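Long-range contacts in thioredoxin family protein (Pseudomonas aeruginosa, PDB 1Z6N), which is of unknown function but belongs to the thioredoxin family, has a magnesium-binding site and may share the dithiol chemistry of that fold: residues Ala2-Leu7 with Gln102-Glu107; Arg33-Ser38 with Ala147-Glu152; Thr46-Arg51 with Val158-Glu163; Pro67-Asn72 with Ala110-Leu115. One frame throughout, in Å; residues are numbered along the deposited sequence.

Contact 1. Residues Ala2-Leu7 with Gln102-Glu107; sequences ASYAEL and QRLALE
The guanidinium of Arg103 lies flat on one face of the Tyr4 ring, the two planes 20° apart and their centres separated by 3.8 Å. The overlap is displaced toward the hydroxyl end of the ring: Arg103 NE sits nearest Tyr4 CZ, at 3.4 Å, whereas Arg103 NH2 reaches back over Tyr4 CE2. This is a cation-pi stack between two side chains that meet tip to tip. The arginine gets there by running straight out from the loop, with CG anti to the backbone N (chi1 -175°) and the chain extended as far as NE.

Bonds at the rim help to fix the cation. Arg103 NH1 gives a weak bond, in the guanidinium plane, to Ala2 O at 2.9 Å, and Arg103 NH2 donates to a water that also takes the N-H of Tyr4. The chain entering the first helix is thus tied to the same arginine both directly and through solvent. That helix start is itself well defined: Ser3 is the N-cap, and Ser3 and Glu6 form a capping box, with Glu6 N bound to Ser3 OG at 3.0 Å and Ser3 N to Glu6 OE1. From the far segment a methyl of Leu104, CD2, lies 3.7 Å from Tyr4 OH.

The contact is a surface one. It fastens helix 4-10 to the loop between helix 93-99 and strand 113-117, while the Tyr4 side chain packs against Leu59, Leu115, Leu117 and Leu123 of strands 56-61, 113-117 and 123-128.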
loop_
_atom_site.group_PDB
_atom_site.type_symbol
_atom_site.label_atom_id
_atom_site.label_comp_id
_atom_site.label_asym_id
_atom_site.label_seq_id
_atom_site.Cartn_x
_atom_site.Cartn_y
_atom_site.Cartn_z
ATOM N N ALA A 2 -16.344 4.969 12.623
ATOM C CA ALA A 2 -15.759 3.653 12.932
ATOM C C ALA A 2 -14.312 3.827 13.389
ATOM O O ALA A 2 -13.611 4.693 12.865
ATOM C CB ALA A 2 -15.828 2.716 11.724
ATOM N N SER A 3 -13.869 3.025 14.361
ATOM C CA SER A 3 -12.461 3.077 14.777
ATOM C C SER A 3 -11.590 2.475 13.669
ATOM O O SER A 3 -12.076 1.723 12.813
ATOM C CB SER A 3 -12.233 2.311 16.081
ATOM O OG SER A 3 -12.442 0.914 15.854
ATOM N N TYR A 4 -10.295 2.774 13.689
ATOM C CA TYR A 4 -9.388 2.118 12.752
ATOM C C TYR A 4 -9.398 0.596 12.943
ATOM O O TYR A 4 -9.282 -0.164 11.971
ATOM C CB TYR A 4 -7.959 2.638 12.901
ATOM C CG TYR A 4 -7.790 4.068 12.443
ATOM C CD1 TYR A 4 -8.222 4.473 11.193
ATOM C CD2 TYR A 4 -7.180 5.008 13.263
ATOM C CE1 TYR A 4 -8.062 5.788 10.755
ATOM C CE2 TYR A 4 -7.007 6.331 12.840
ATOM C CZ TYR A 4 -7.449 6.713 11.583
ATOM O OH TYR A 4 -7.304 8.007 11.145
ATOM N N ALA A 5 -9.532 0.147 14.191
ATOM C CA ALA A 5 -9.604 -1.301 14.464
ATOM C C ALA A 5 -10.823 -1.916 13.794
ATOM O O ALA A 5 -10.718 -2.971 13.177
ATOM C CB ALA A 5 -9.607 -1.566 15.971
ATOM N N GLU A 6 -11.962 -1.231 13.884
ATOM C CA GLU A 6 -13.199 -1.701 13.257
ATOM C C GLU A 6 -13.081 -1.752 11.731
ATOM O O GLU A 6 -13.507 -2.724 11.086
ATOM C CB GLU A 6 -14.392 -0.830 13.683
ATOM C CG GLU A 6 -14.778 -1.075 15.135
ATOM C CD GLU A 6 -15.832 -0.129 15.666
ATOM O OE1 GLU A 6 -15.954 1.020 15.183
ATOM O OE2 GLU A 6 -16.544 -0.540 16.614
ATOM N N LEU A 7 -12.488 -0.712 11.148
ATOM C CA LEU A 7 -12.287 -0.681 9.701
ATOM C C LEU A 7 -11.286 -1.728 9.257
ATOM O O LEU A 7 -11.509 -2.438 8.272
ATOM C CB LEU A 7 -11.782 0.696 9.257
ATOM C CG LEU A 7 -12.808 1.821 9.454
ATOM C CD1 LEU A 7 -12.165 3.180 9.220
ATOM C CD2 LEU A 7 -14.003 1.618 8.493
ATOM N N GLN A 102 -13.095 13.131 6.208
ATOM C CA GLN A 102 -13.124 14.272 7.131
ATOM C C GLN A 102 -12.156 14.066 8.289
ATOM O O GLN A 102 -11.477 14.996 8.718
ATOM C CB GLN A 102 -14.542 14.546 7.612
ATOM C CG GLN A 102 -15.466 15.109 6.519
ATOM C CD GLN A 102 -15.336 16.621 6.332
ATOM O OE1 GLN A 102 -16.317 17.356 6.444
ATOM N NE2 GLN A 102 -14.124 17.087 6.030
ATOM N N ARG A 103 -12.087 12.834 8.775
ATOM C CA ARG A 103 -11.164 12.452 9.825
ATOM C C ARG A 103 -9.693 12.800 9.467
ATOM O O ARG A 103 -8.906 13.251 10.309
ATOM C CB ARG A 103 -11.324 10.954 10.043
ATOM C CG ARG A 103 -10.529 10.443 11.165
ATOM C CD ARG A 103 -10.681 8.940 11.236
ATOM N NE ARG A 103 -10.200 8.536 12.543
ATOM C CZ ARG A 103 -10.611 7.465 13.215
ATOM N NH1 ARG A 103 -11.536 6.642 12.705
ATOM N NH2 ARG A 103 -10.076 7.225 14.407
ATOM N N LEU A 104 -9.357 12.617 8.199
ATOM C CA LEU A 104 -8.007 12.824 7.697
ATOM C C LEU A 104 -7.826 14.190 7.060
ATOM O O LEU A 104 -6.745 14.470 6.537
ATOM C CB LEU A 104 -7.674 11.751 6.642
ATOM C CG LEU A 104 -7.661 10.305 7.157
ATOM C CD1 LEU A 104 -7.588 9.316 5.991
ATOM C CD2 LEU A 104 -6.519 10.036 8.163
ATOM N N ALA A 105 -8.878 15.018 7.082
ATOM C CA ALA A 105 -8.842 16.353 6.451
ATOM C C ALA A 105 -8.397 16.281 4.982
ATOM O O ALA A 105 -7.550 17.067 4.526
ATOM C CB ALA A 105 -7.947 17.318 7.249
ATOM N N LEU A 106 -9.004 15.347 4.254
ATOM C CA LEU A 106 -8.771 15.222 2.809
ATOM C C LEU A 106 -9.900 15.869 2.020
ATOM O O LEU A 106 -11.040 15.825 2.443
ATOM C CB LEU A 106 -8.630 13.745 2.430
ATOM C CG LEU A 106 -7.355 13.098 2.962
ATOM C CD1 LEU A 106 -7.462 11.588 2.852
ATOM C CD2 LEU A 106 -6.112 13.602 2.223
ATOM N N GLU A 107 -9.570 16.480 0.883
ATOM C CA GLU A 107 -10.580 17.070 -0.003
ATOM C C GLU A 107 -11.377 15.983 -0.737
ATOM O O GLU A 107 -12.563 16.152 -1.017
ATOM C CB GLU A 107 -9.929 18.003 -1.035
ATOM C CG GLU A 107 -9.322 19.288 -0.474
ATOM C CD GLU A 107 -8.921 20.267 -1.574
ATOM O OE1 GLU A 107 -7.906 20.980 -1.407
ATOM O OE2 GLU A 107 -9.624 20.325 -2.611
HETATM O O HOH W 1 -9.715 4.773 15.900
#

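Contact 2. Residues Arg33-Ser38 with Ala147-Glu152; sequences RQKLES and AGDYLE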
loop_
_atom_site.group_PDB
_atom_site.type_symbol
_atom_site.label_atom_id
_atom_site.label_comp_id
_atom_site.label_asym_id
_atom_site.label_seq_id
_atom_site.Cartn_x
_atom_site.Cartn_y
_atom_site.Cartn_z
ATOM N N ARG A 33 3.724 -8.145 -9.548
ATOM C CA ARG A 33 4.261 -9.016 -8.515
ATOM C C ARG A 33 5.448 -9.817 -9.048
ATOM O O ARG A 33 6.512 -9.857 -8.426
ATOM C CB ARG A 33 3.165 -9.934 -7.975
ATOM C CG ARG A 33 3.594 -10.857 -6.855
ATOM C CD ARG A 33 2.550 -11.961 -6.582
ATOM N NE ARG A 33 1.192 -11.482 -6.289
ATOM C CZ ARG A 33 0.087 -12.065 -6.762
ATOM N NH1 ARG A 33 0.179 -13.121 -7.565
ATOM N NH2 ARG A 33 -1.113 -11.586 -6.456
ATOM N N GLN A 34 5.278 -10.424 -10.218
ATOM C CA GLN A 34 6.363 -11.192 -10.831
ATOM C C GLN A 34 7.590 -10.324 -11.135
ATOM O O GLN A 34 8.722 -10.802 -11.022
ATOM C CB GLN A 34 5.873 -11.918 -12.092
ATOM C CG GLN A 34 6.865 -12.894 -12.692
ATOM C CD GLN A 34 6.284 -13.591 -13.891
ATOM O OE1 GLN A 34 6.997 -13.913 -14.846
ATOM N NE2 GLN A 34 4.967 -13.818 -13.860
ATOM N N LYS A 35 7.364 -9.071 -11.533
ATOM C CA LYS A 35 8.470 -8.143 -11.819
ATOM C C LYS A 35 9.315 -7.899 -10.580
ATOM O O LYS A 35 10.551 -7.992 -10.613
ATOM C CB LYS A 35 7.978 -6.812 -12.403
ATOM C CG LYS A 35 9.101 -5.767 -12.584
ATOM C CD LYS A 35 8.611 -4.571 -13.376
ATOM C CE LYS A 35 9.725 -3.559 -13.615
ATOM N NZ LYS A 35 9.367 -2.717 -14.789
ATOM N N LEU A 36 8.632 -7.584 -9.484
ATOM C CA LEU A 36 9.293 -7.370 -8.210
ATOM C C LEU A 36 9.983 -8.653 -7.753
ATOM O O LEU A 36 11.133 -8.614 -7.310
ATOM C CB LEU A 36 8.263 -6.889 -7.182
ATOM C CG LEU A 36 8.717 -6.034 -6.009
ATOM C CD1 LEU A 36 9.707 -4.951 -6.419
ATOM C CD2 LEU A 36 7.467 -5.435 -5.382
ATOM N N GLU A 37 9.306 -9.787 -7.916
ATOM C CA GLU A 37 9.839 -11.097 -7.521
ATOM C C GLU A 37 11.052 -11.574 -8.334
ATOM O O GLU A 37 11.932 -12.253 -7.792
ATOM C CB GLU A 37 8.739 -12.162 -7.533
ATOM C CG GLU A 37 7.768 -11.989 -6.368
ATOM C CD GLU A 37 6.606 -12.960 -6.368
ATOM O OE1 GLU A 37 6.491 -13.800 -7.288
ATOM O OE2 GLU A 37 5.796 -12.874 -5.425
ATOM N N SER A 38 11.102 -11.225 -9.618
ATOM C CA SER A 38 12.246 -11.614 -10.464
ATOM C C SER A 38 13.397 -10.609 -10.391
ATOM O O SER A 38 14.567 -11.006 -10.382
ATOM C CB SER A 38 11.812 -11.823 -11.912
ATOM O OG SER A 38 11.260 -10.636 -12.458
ATOM N N ALA A 147 4.780 1.310 -15.705
ATOM C CA ALA A 147 5.486 0.102 -16.101
ATOM C C ALA A 147 6.086 -0.694 -14.932
ATOM O O ALA A 147 6.702 -1.738 -15.145
ATOM C CB ALA A 147 6.564 0.436 -17.134
ATOM N N GLY A 148 5.942 -0.201 -13.700
ATOM C CA GLY A 148 6.474 -0.921 -12.542
ATOM C C GLY A 148 7.895 -0.608 -12.079
ATOM O O GLY A 148 8.458 -1.319 -11.239
ATOM N N ASP A 149 8.479 0.473 -12.573
ATOM C CA ASP A 149 9.868 0.755 -12.223
ATOM C C ASP A 149 10.065 1.335 -10.810
ATOM O O ASP A 149 11.200 1.495 -10.361
ATOM C CB ASP A 149 10.536 1.630 -13.292
ATOM C CG ASP A 149 10.650 0.927 -14.646
ATOM O OD1 ASP A 149 10.516 -0.313 -14.708
ATOM O OD2 ASP A 149 10.886 1.626 -15.652
ATOM N N TYR A 150 8.964 1.624 -10.112
ATOM C CA TYR A 150 9.028 2.208 -8.767
ATOM C C TYR A 150 8.314 1.351 -7.712
ATOM O O TYR A 150 7.880 1.870 -6.678
ATOM C CB TYR A 150 8.430 3.617 -8.764
ATOM C CG TYR A 150 9.222 4.656 -9.517
ATOM C CD1 TYR A 150 9.039 4.843 -10.883
ATOM C CD2 TYR A 150 10.125 5.484 -8.849
ATOM C CE1 TYR A 150 9.735 5.809 -11.577
ATOM C CE2 TYR A 150 10.842 6.464 -9.537
ATOM C CZ TYR A 150 10.649 6.616 -10.902
ATOM O OH TYR A 150 11.354 7.581 -11.581
ATOM N N LEU A 151 8.208 0.042 -7.957
ATOM C CA LEU A 151 7.595 -0.852 -6.972
ATOM C C LEU A 151 8.329 -0.852 -5.642
ATOM O O LEU A 151 7.697 -0.777 -4.588
ATOM C CB LEU A 151 7.495 -2.287 -7.494
ATOM C CG LEU A 151 6.383 -2.604 -8.483
ATOM C CD1 LEU A 151 5.047 -2.785 -7.835
ATOM C CD2 LEU A 151 6.276 -1.570 -9.545
ATOM N N GLU A 152 9.658 -0.922 -5.680
ATOM C CA GLU A 152 10.432 -0.929 -4.447
ATOM C C GLU A 152 10.191 0.357 -3.629
ATOM O O GLU A 152 10.222 0.332 -2.393
ATOM C CB GLU A 152 11.919 -1.077 -4.745
ATOM C CG GLU A 152 12.511 0.119 -5.454
ATOM C CD GLU A 152 13.917 -0.130 -5.952
ATOM O OE1 GLU A 152 14.161 -1.201 -6.555
ATOM O OE2 GLU A 152 14.772 0.756 -5.747
#
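Lys35 reaches from helix 23-39 to the turn that precedes helix 151-164, its CB bond pointing toward that turn. With CG anti to the backbone N (chi1 174°) and every later torsion extended, the chain runs nearly straight. CD comes within 3.8 Å of Ala147 O, and CE is 3.5 Å from Gly148 O and equally far from Asp149 OD1. At the tip, NZ forms a salt bridge with Asp149 OD1 at 2.7 Å, approaching nearly in line with the C-O bond of the carboxylate. It also donates to Ala147 O at 2.9 Å, from above the plane of that carbonyl. The ammonium group therefore joins a side-chain charge and a main-chain oxygen of the same turn.

The turn is where one helix ends and another starts. Gly148 closes helix 139-146 in a Schellman motif, with a positive phi of 91°, and also begins a type I turn to Leu151. It has no side chain, and the aliphatic part of Lys35 runs close past it, with CD and CE both near Gly148 O.

One residue further along helix 23-39, Leu36 provides the apolar half of the contact. Both its methyls face Leu151 CB from one side, CD1 at 3.6 Å and CD2 at 3.8 Å, as the two leucine side chains cross obliquely.

Helix 67-82 lies beneath both leucines: Leu36 touches Phe78 and Leu151 touches Ala75. Asp149 also touches Ala144 of helix 139-146, so the contact gathers three helices around the start of helix 151-164.

Contact 3. Residues Thr46-Arg51 with Val158-Glu163; sequences TERLQR and VLAIIE
A salt-bridge network of Glu47, Arg48, Arg51 and Glu163 joins the C-terminal end of helix 43-50, and Arg51 just beyond it, to helix 151-164 of the alpha-beta-alpha sandwich; the local axes of the two helices cross at 44° with a closest approach of 10.7 Å. Arg48 grips the Glu163 carboxylate side-on. Its NE donates to OE2 of Glu163 at 2.9 Å, a nearly straight bond (164°) that lies in the guanidinium plane and uses the syn lone pair. Arg48 NH1 meets the other oxygen, Glu163 OE1, at 3.0 Å. A bend at chi3 (77°) turns NE back toward the acid, and the two side chains cross at about a right angle.

Glu163 OE2 has further company. A water donates to it and to Arg48 O, bridging the acid to the main chain of the other helix, and Arg51 NH2 stands 4.0 Å from the same oxygen in a long salt bridge. Arg51 NE is engaged within its own segment by Glu47 OE1 at 2.7 Å. The positive groups around Glu163 would be expected to keep it ionised.

Beneath the charges, Leu159 CD1 packs 3.7 Å from Arg48 CB, and Leu159 CD2 lies 3.9 Å from Leu49 CD1. Leu49 continues inward onto Ala79 and Leu82 of helix 67-82, whereas Val158 and Ile162 of the partner helix cover strands 56-61 and 113-117.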
loop_
_atom_site.group_PDB
_atom_site.type_symbol
_atom_site.label_atom_id
_atom_site.label_comp_id
_atom_site.label_asym_id
_atom_site.label_seq_id
_atom_site.Cartn_x
_atom_site.Cartn_y
_atom_site.Cartn_z
ATOM N N THR A 46 15.839 -4.755 1.697
ATOM C CA THR A 46 15.723 -6.059 2.365
ATOM C C THR A 46 16.148 -5.962 3.833
ATOM O O THR A 46 15.492 -6.521 4.721
ATOM C CB THR A 46 16.579 -7.124 1.620
ATOM O OG1 THR A 46 15.955 -7.435 0.367
ATOM C CG2 THR A 46 16.743 -8.410 2.440
ATOM N N GLU A 47 17.250 -5.246 4.066
ATOM C CA GLU A 47 17.752 -4.968 5.408
ATOM C C GLU A 47 16.729 -4.214 6.260
ATOM O O GLU A 47 16.397 -4.660 7.361
ATOM C CB GLU A 47 19.087 -4.205 5.332
ATOM C CG GLU A 47 19.504 -3.478 6.612
ATOM C CD GLU A 47 19.788 -4.414 7.784
ATOM O OE1 GLU A 47 19.636 -3.968 8.946
ATOM O OE2 GLU A 47 20.164 -5.589 7.550
ATOM N N ARG A 48 16.239 -3.088 5.735
ATOM C CA ARG A 48 15.236 -2.247 6.401
ATOM C C ARG A 48 13.991 -3.054 6.777
ATOM O O ARG A 48 13.440 -2.904 7.866
ATOM C CB ARG A 48 14.843 -1.066 5.498
ATOM C CG ARG A 48 15.863 0.075 5.404
ATOM C CD ARG A 48 15.506 1.076 4.279
ATOM N NE ARG A 48 14.409 1.993 4.625
ATOM C CZ ARG A 48 13.831 2.848 3.775
ATOM N NH1 ARG A 48 12.847 3.641 4.184
ATOM N NH2 ARG A 48 14.227 2.920 2.510
ATOM N N LEU A 49 13.559 -3.911 5.856
ATOM C CA LEU A 49 12.398 -4.770 6.044
ATOM C C LEU A 49 12.621 -5.822 7.135
ATOM O O LEU A 49 11.713 -6.151 7.898
ATOM C CB LEU A 49 12.080 -5.443 4.714
ATOM C CG LEU A 49 10.705 -5.991 4.374
ATOM C CD1 LEU A 49 9.609 -4.942 4.536
ATOM C CD2 LEU A 49 10.775 -6.467 2.942
ATOM N N GLN A 50 13.846 -6.338 7.206
ATOM C CA GLN A 50 14.224 -7.338 8.198
ATOM C C GLN A 50 14.209 -6.769 9.628
ATOM O O GLN A 50 13.929 -7.497 10.584
ATOM C CB GLN A 50 15.616 -7.883 7.847
ATOM C CG GLN A 50 15.942 -9.260 8.400
ATOM C CD GLN A 50 17.244 -9.818 7.830
ATOM O OE1 GLN A 50 17.402 -9.938 6.611
ATOM N NE2 GLN A 50 18.177 -10.170 8.712
ATOM N N ARG A 51 14.484 -5.470 9.760
ATOM C CA ARG A 51 14.552 -4.797 11.070
ATOM C C ARG A 51 13.193 -4.555 11.751
ATOM O O ARG A 51 13.147 -4.047 12.875
ATOM C CB ARG A 51 15.296 -3.455 10.961
ATOM C CG ARG A 51 16.766 -3.542 10.594
ATOM C CD ARG A 51 17.458 -2.203 10.845
ATOM N NE ARG A 51 18.274 -1.783 9.703
ATOM C CZ ARG A 51 17.953 -0.794 8.865
ATOM N NH1 ARG A 51 18.763 -0.496 7.855
ATOM N NH2 ARG A 51 16.835 -0.093 9.039
ATOM N N VAL A 158 6.707 3.368 2.829
ATOM C CA VAL A 158 6.000 2.855 4.011
ATOM C C VAL A 158 6.996 2.532 5.125
ATOM O O VAL A 158 6.742 2.842 6.294
ATOM C CB VAL A 158 5.122 1.640 3.654
ATOM C CG1 VAL A 158 4.660 0.908 4.907
ATOM C CG2 VAL A 158 3.926 2.116 2.826
ATOM N N LEU A 159 8.138 1.942 4.769
ATOM C CA LEU A 159 9.159 1.662 5.781
ATOM C C LEU A 159 9.659 2.940 6.446
ATOM O O LEU A 159 9.908 2.938 7.655
ATOM C CB LEU A 159 10.343 0.856 5.221
ATOM C CG LEU A 159 10.025 -0.592 4.827
ATOM C CD1 LEU A 159 11.285 -1.376 4.504
ATOM C CD2 LEU A 159 9.170 -1.340 5.870
ATOM N N ALA A 160 9.799 4.026 5.681
ATOM C CA ALA A 160 10.252 5.306 6.260
ATOM C C ALA A 160 9.296 5.795 7.346
ATOM O O ALA A 160 9.725 6.336 8.369
ATOM C CB ALA A 160 10.424 6.383 5.187
ATOM N N ILE A 161 7.998 5.608 7.124
ATOM C CA ILE A 161 7.012 5.966 8.145
ATOM C C ILE A 161 7.233 5.154 9.415
ATOM O O ILE A 161 7.308 5.729 10.511
ATOM C CB ILE A 161 5.566 5.788 7.637
ATOM C CG1 ILE A 161 5.260 6.830 6.565
ATOM C CG2 ILE A 161 4.561 5.876 8.803
ATOM C CD1 ILE A 161 4.104 6.440 5.657
ATOM N N ILE A 162 7.343 3.834 9.270
ATOM C CA ILE A 162 7.610 2.939 10.402
ATOM C C ILE A 162 8.918 3.309 11.120
ATOM O O ILE A 162 8.958 3.368 12.353
ATOM C CB ILE A 162 7.625 1.460 9.961
ATOM C CG1 ILE A 162 6.237 1.039 9.447
ATOM C CG2 ILE A 162 8.073 0.556 11.107
ATOM C CD1 ILE A 162 6.216 -0.296 8.724
ATOM N N GLU A 163 9.966 3.589 10.346
ATOM C CA GLU A 163 11.289 3.947 10.883
ATOM C C GLU A 163 11.317 5.307 11.577
ATOM O O GLU A 163 12.034 5.495 12.576
ATOM C CB GLU A 163 12.321 3.927 9.757
ATOM C CG GLU A 163 12.621 2.538 9.244
ATOM C CD GLU A 163 13.155 2.517 7.815
ATOM O OE1 GLU A 163 13.161 3.560 7.129
ATOM O OE2 GLU A 163 13.565 1.434 7.370
HETATM O O HOH W 2 13.769 -0.465 8.984
#

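Contact 4. Residues Pro67-Asn72 with Ala110-Leu115; sequences PDCQIN and AIPLVL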
loop_
_atom_site.group_PDB
_atom_site.type_symbol
_atom_site.label_atom_id
_atom_site.label_comp_id
_atom_site.label_asym_id
_atom_site.label_seq_id
_atom_site.Cartn_x
_atom_site.Cartn_y
_atom_site.Cartn_z
ATOM N N PRO A 67 -5.175 1.407 -11.564
ATOM C CA PRO A 67 -3.785 1.022 -11.841
ATOM C C PRO A 67 -2.831 1.345 -10.708
ATOM O O PRO A 67 -1.902 0.571 -10.447
ATOM C CB PRO A 67 -3.438 1.844 -13.098
ATOM C CG PRO A 67 -4.732 1.929 -13.792
ATOM C CD PRO A 67 -5.716 2.222 -12.664
ATOM N N ASP A 68 -3.073 2.460 -10.014
ATOM C CA ASP A 68 -2.217 2.837 -8.891
ATOM C C ASP A 68 -2.357 1.824 -7.749
ATOM O O ASP A 68 -1.391 1.552 -7.044
ATOM C CB ASP A 68 -2.542 4.243 -8.393
ATOM C CG ASP A 68 -2.335 5.278 -9.459
ATOM O OD1 ASP A 68 -1.177 5.422 -9.896
ATOM O OD2 ASP A 68 -3.321 5.918 -9.884
ATOM N N CYS A 69 -3.559 1.279 -7.557
ATOM C CA CYS A 69 -3.749 0.197 -6.579
ATOM C C CYS A 69 -3.077 -1.092 -7.033
ATOM O O CYS A 69 -2.424 -1.767 -6.234
ATOM C CB CYS A 69 -5.230 -0.068 -6.331
ATOM S SG CYS A 69 -6.042 1.313 -5.483
ATOM N N GLN A 70 -3.240 -1.451 -8.304
ATOM C CA GLN A 70 -2.601 -2.674 -8.805
ATOM C C GLN A 70 -1.089 -2.655 -8.565
ATOM O O GLN A 70 -0.502 -3.637 -8.101
ATOM C CB GLN A 70 -2.893 -2.877 -10.293
ATOM C CG GLN A 70 -4.372 -3.044 -10.606
ATOM C CD GLN A 70 -4.683 -2.772 -12.056
ATOM O OE1 GLN A 70 -3.773 -2.527 -12.870
ATOM N NE2 GLN A 70 -5.967 -2.808 -12.400
ATOM N N ILE A 71 -0.476 -1.520 -8.885
ATOM C CA ILE A 71 0.975 -1.331 -8.756
ATOM C C ILE A 71 1.396 -1.333 -7.301
ATOM O O ILE A 71 2.176 -2.171 -6.872
ATOM C CB ILE A 71 1.410 -0.025 -9.428
ATOM C CG1 ILE A 71 1.185 -0.122 -10.946
ATOM C CG2 ILE A 71 2.883 0.286 -9.125
ATOM C CD1 ILE A 71 1.168 1.224 -11.677
ATOM N N ASN A 72 0.901 -0.367 -6.522
ATOM C CA ASN A 72 1.490 -0.189 -5.210
ATOM C C ASN A 72 1.065 -1.240 -4.212
ATOM O O ASN A 72 1.819 -1.564 -3.301
ATOM C CB ASN A 72 1.226 1.216 -4.694
ATOM C CG ASN A 72 1.825 2.263 -5.594
ATOM O OD1 ASN A 72 3.043 2.327 -5.761
ATOM N ND2 ASN A 72 0.963 3.066 -6.217
ATOM N N ALA A 110 -8.018 9.899 -3.005
ATOM C CA ALA A 110 -7.217 9.389 -4.115
ATOM C C ALA A 110 -6.690 8.041 -3.659
ATOM O O ALA A 110 -6.191 7.910 -2.532
ATOM C CB ALA A 110 -6.068 10.349 -4.415
ATOM N N ILE A 111 -6.833 7.037 -4.514
ATOM C CA ILE A 111 -6.468 5.681 -4.124
ATOM C C ILE A 111 -5.205 5.205 -4.863
ATOM O O ILE A 111 -4.949 5.642 -5.997
ATOM C CB ILE A 111 -7.646 4.676 -4.312
ATOM C CG1 ILE A 111 -8.196 4.759 -5.737
ATOM C CG2 ILE A 111 -8.737 4.920 -3.240
ATOM C CD1 ILE A 111 -9.163 3.662 -6.077
ATOM N N PRO A 112 -4.420 4.309 -4.238
ATOM C CA PRO A 112 -4.646 3.745 -2.901
ATOM C C PRO A 112 -4.289 4.736 -1.807
ATOM O O PRO A 112 -3.289 5.456 -1.919
ATOM C CB PRO A 112 -3.654 2.583 -2.849
ATOM C CG PRO A 112 -2.553 2.984 -3.760
ATOM C CD PRO A 112 -3.221 3.734 -4.880
ATOM N N LEU A 113 -5.112 4.762 -0.766
ATOM C CA LEU A 113 -4.804 5.494 0.445
ATOM C C LEU A 113 -4.352 4.457 1.465
ATOM O O LEU A 113 -5.117 3.549 1.796
ATOM C CB LEU A 113 -6.058 6.234 0.938
ATOM C CG LEU A 113 -5.986 6.863 2.334
ATOM C CD1 LEU A 113 -4.917 7.958 2.362
ATOM C CD2 LEU A 113 -7.356 7.428 2.758
ATOM N N VAL A 114 -3.114 4.586 1.940
ATOM C CA VAL A 114 -2.543 3.614 2.843
ATOM C C VAL A 114 -2.241 4.297 4.175
ATOM O O VAL A 114 -1.382 5.177 4.247
ATOM C CB VAL A 114 -1.248 2.995 2.270
ATOM C CG1 VAL A 114 -0.676 1.975 3.230
ATOM C CG2 VAL A 114 -1.516 2.326 0.901
ATOM N N LEU A 115 -2.948 3.876 5.216
ATOM C CA LEU A 115 -2.709 4.403 6.560
ATOM C C LEU A 115 -1.833 3.422 7.322
ATOM O O LEU A 115 -2.176 2.245 7.441
ATOM C CB LEU A 115 -4.047 4.618 7.276
ATOM C CG LEU A 115 -5.052 5.522 6.543
ATOM C CD1 LEU A 115 -6.307 5.642 7.410
ATOM C CD2 LEU A 115 -4.468 6.906 6.264
#
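Cys69 turns its sulfur onto the cis-proline loop, an arrangement characteristic of the thioredoxin fold, in which a cis-proline faces the start of the helix carrying a CxxC sequence. Here Cys66 and Cys69 fit that pattern, although a redox role remains inferred. SG, anti to the carbonyl carbon (chi1 -68°), lies 3.6 Å from Pro112 N and 3.8 Å from Pro112 CD, while Ile111 CB approaches the same sulfur at 3.9 Å. The thiol thus rests against both residues that flank the cis peptide bond.

The proline ring points toward the helix. Its CD edge reaches the backbone between Asp68 and Cys69, 3.6 Å from Asp68 C, and Pro112 CD and CG both lie near Asp68 O, at 3.6 and 3.8 Å. Asp68 CB stands beside the same CD, but the carboxylate is directed elsewhere, to Arg130 and Tyr145. Asn72, one turn on, also bonds through ND2 to Tyr145.

All of the touching residues are buried, and strand 113-117, which follows the proline, pairs with strands 56-61 and 123-128. Farther along the helix, Asn72 CB stands 4.3 Å from Pro112 CG.

The four contacts show how a thioredoxin-like sheet is closed by helices from several parts of the chain. Contact 4, centred about 6 Å from the middle of the chain, holds the cis-proline and the second cysteine of the CxxC, possibly a redox site. Contact 1 touches it through packing of Leu104 CD1 on Leu113 CD2 (3.8 Å), with centres about 17 Å apart. Contact 2 meets it from the helical side, where Leu151 lies against Ile71, centres about 15 Å apart. Contacts 2 and 3 (centres about 18 Å apart) share helix 151-164, and in sequence each encloses contact 4. Contacts 1 and 2 stand on opposite sides of the chain's centre. All four lie away from the magnesium-binding Asp13.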